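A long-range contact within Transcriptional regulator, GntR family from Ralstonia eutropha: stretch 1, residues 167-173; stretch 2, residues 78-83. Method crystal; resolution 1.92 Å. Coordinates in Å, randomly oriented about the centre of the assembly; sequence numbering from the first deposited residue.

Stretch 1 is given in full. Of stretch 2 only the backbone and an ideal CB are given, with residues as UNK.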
# COMPACT_ATOMS: atom_id res chain seq x y z
N PRO A 167 -3.00 -2.65 3.33
CA PRO A 167 -4.37 -2.58 2.78
C PRO A 167 -5.46 -2.79 3.81
O PRO A 167 -6.43 -2.05 3.82
CB PRO A 167 -4.39 -3.68 1.70
CG PRO A 167 -3.13 -4.51 1.93
CD PRO A 167 -2.15 -3.63 2.64
N ILE A 168 -5.28 -3.75 4.72
CA ILE A 168 -6.29 -3.95 5.76
C ILE A 168 -6.39 -2.75 6.68
O ILE A 168 -7.49 -2.27 6.91
CB ILE A 168 -6.09 -5.21 6.64
CG1 ILE A 168 -5.98 -6.45 5.79
CG2 ILE A 168 -7.32 -5.38 7.59
CD1 ILE A 168 -7.27 -6.80 5.18
N VAL A 169 -5.27 -2.27 7.20
CA VAL A 169 -5.21 -1.07 8.03
C VAL A 169 -5.88 0.13 7.32
O VAL A 169 -6.74 0.82 7.88
CB VAL A 169 -3.74 -0.72 8.41
CG1 VAL A 169 -3.68 0.57 9.24
CG2 VAL A 169 -3.11 -1.84 9.18
N HIS A 170 -5.53 0.33 6.07
CA HIS A 170 -6.16 1.40 5.26
C HIS A 170 -7.66 1.30 5.36
O HIS A 170 -8.31 2.26 5.70
CB HIS A 170 -5.74 1.30 3.80
CG HIS A 170 -6.10 2.49 2.97
ND1 HIS A 170 -7.41 2.77 2.59
CD2 HIS A 170 -5.34 3.47 2.44
CE1 HIS A 170 -7.43 3.88 1.87
NE2 HIS A 170 -6.19 4.34 1.78
N ALA A 171 -8.20 0.12 5.10
CA ALA A 171 -9.65 -0.09 5.07
C ALA A 171 -10.28 -0.01 6.44
O ALA A 171 -11.17 0.78 6.70
CB ALA A 171 -9.97 -1.46 4.39
N GLN A 172 -9.79 -0.83 7.37
CA GLN A 172 -10.41 -0.94 8.67
C GLN A 172 -10.25 0.34 9.46
O GLN A 172 -11.07 0.64 10.28
CB GLN A 172 -9.74 -2.10 9.43
CG GLN A 172 -10.32 -2.48 10.75
CD GLN A 172 -9.58 -3.64 11.36
OE1 GLN A 172 -8.87 -4.39 10.68
NE2 GLN A 172 -9.76 -3.82 12.65
N HIS A 173 -9.17 1.09 9.25
CA HIS A 173 -8.96 2.31 10.03
C HIS A 173 -9.21 3.59 9.25
O HIS A 173 -8.82 4.68 9.71
CB HIS A 173 -7.61 2.28 10.73
CG HIS A 173 -7.55 1.23 11.78
ND1 HIS A 173 -8.07 1.42 13.04
CD2 HIS A 173 -7.09 -0.03 11.74
CE1 HIS A 173 -7.91 0.31 13.74
NE2 HIS A 173 -7.34 -0.60 12.96
N UNK A 78 -11.89 -15.49 3.90
CA UNK A 78 -12.49 -14.34 4.58
C UNK A 78 -11.40 -13.30 4.64
O UNK A 78 -10.27 -13.61 4.95
CB UNK A 78 -13.03 -14.69 5.97
N UNK A 79 -11.70 -12.07 4.27
CA UNK A 79 -10.72 -11.04 4.41
C UNK A 79 -10.54 -10.79 5.94
O UNK A 79 -11.50 -10.72 6.69
CB UNK A 79 -11.14 -9.78 3.66
N UNK A 80 -9.30 -10.70 6.37
CA UNK A 80 -9.01 -10.54 7.80
C UNK A 80 -9.45 -9.15 8.32
O UNK A 80 -9.50 -8.19 7.55
CB UNK A 80 -7.51 -10.74 8.05
N UNK A 81 -9.80 -9.08 9.59
CA UNK A 81 -9.84 -7.84 10.36
C UNK A 81 -8.80 -7.97 11.41
O UNK A 81 -8.69 -9.03 11.99
CB UNK A 81 -11.22 -7.56 10.97
N UNK A 82 -8.10 -6.90 11.73
CA UNK A 82 -7.04 -6.93 12.71
C UNK A 82 -7.50 -6.40 14.05
O UNK A 82 -8.20 -5.42 14.13
CB UNK A 82 -5.84 -6.13 12.21
N UNK A 83 -7.00 -7.00 15.11
CA UNK A 83 -7.07 -6.37 16.40
C UNK A 83 -6.19 -5.13 16.45
O UNK A 83 -5.33 -4.92 15.61
CB UNK A 83 -6.67 -7.36 17.49

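Stretch 1 is a helix through Gln-172, and it offers stretch 2 one face: Ile-168 and Gln-172, a turn apart, with Val-169 beside them. The polar part of the contact joins the backbone of position 82 to the side chain of Gln-172. At position 82 the backbone N donates to Gln-172 OE1 (2.8 Å) and the backbone O accepts from Gln-172 NE2 (2.7 Å), so one carboxamide reads both polar groups of a single residue. Any residue with a free N-H could satisfy this; proline could not.

Position 78 has extended backbone angles and nothing of stretch 1 within 5.5 Å of its ideal CB. The contact sets no demand here. The deposited residue is Val-78, which makes no contact with the helix.

At position 79 CA-to-CB points toward stretch 1, and the ideal CB lies 5.1 Å from Ile-168 CD1. That gap, lined by a methyl, calls for an apolar side chain of middling size: valine, leucine, isoleucine or methionine would all be reasonable. It is Ile-79, in the m rotamer at chi1, and its CG2 closes to 3.6 Å from Ile-168 CD1.

Position 80 points its CB sideways, 4.9 Å from Ile-168 CD1, while its backbone O packs against that same methyl at 3.5 Å. The side chain starts beside Ile-168 without touching it and has room to leave, so aliphatic or long polar residues would suit. Arg-80 takes the second course: its end leads away, and NH1 is hydrogen-bonded elsewhere in the structure.

Position 81 points away overall, yet its ideal CB is 4.0 Å from Gln-172 OE1. Beyond CB stretch 1 offers no pocket, so many residues would serve, polar ones especially. Arg-81 runs out from the contact.

Position 82 sends its CB sideways, 3.8 Å from Gln-172 OE1 and 4.9 Å from Ile-168 CG2. With the backbone held by the carboxamide, the side chain can reach the aliphatic surface of Ile-168 and Val-169; leucine, methionine or isoleucine could fill it. Leu-82 sets CG 3.9 Å from Ile-168 CG2 and CD1 4.1 Å from Val-169 CG2. A water adds a further link, donating to Leu-82 O (2.7 Å from the water O) and hydrogen-bonding with His-173 NE2 (2.8 Å from the water O).

Position 83 points away, with no stretch 1 atom within 5.5 Å of its ideal CB. Its phi/psi of -68/169 suits a helix N-cap, where serine, threonine, aspartate or asparagine are usual. Ser-83 caps a backbone N just past the stretch.

Stretch 2 (78-83) VIRRLS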
# COMPACT_ATOMS: atom_id res chain seq x y z
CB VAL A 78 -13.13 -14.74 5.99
CG1 VAL A 78 -13.66 -13.52 6.73
CG2 VAL A 78 -14.28 -15.66 5.78
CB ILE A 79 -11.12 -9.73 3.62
CG1 ILE A 79 -11.32 -10.07 2.14
CG2 ILE A 79 -10.08 -8.63 3.82
CD1 ILE A 79 -11.60 -8.84 1.23
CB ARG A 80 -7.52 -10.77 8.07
CG ARG A 80 -7.15 -12.25 7.94
CD ARG A 80 -5.71 -12.56 8.45
NE ARG A 80 -5.62 -12.39 9.89
CZ ARG A 80 -4.72 -11.64 10.51
NH1 ARG A 80 -3.76 -11.01 9.82
NH2 ARG A 80 -4.75 -11.55 11.83
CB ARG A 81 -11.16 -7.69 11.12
CG ARG A 81 -12.37 -7.37 10.32
CD ARG A 81 -13.50 -6.97 11.31
NE ARG A 81 -14.77 -6.66 10.62
CZ ARG A 81 -15.75 -7.52 10.38
NH1 ARG A 81 -15.67 -8.78 10.79
NH2 ARG A 81 -16.84 -7.13 9.74
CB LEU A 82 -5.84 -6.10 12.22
CG LEU A 82 -5.33 -6.47 10.80
CD1 LEU A 82 -4.09 -5.66 10.41
CD2 LEU A 82 -4.99 -7.92 10.70
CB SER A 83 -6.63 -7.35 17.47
OG SER A 83 -5.24 -7.61 17.35
O HOH W 1 -7.53 -2.84 14.64
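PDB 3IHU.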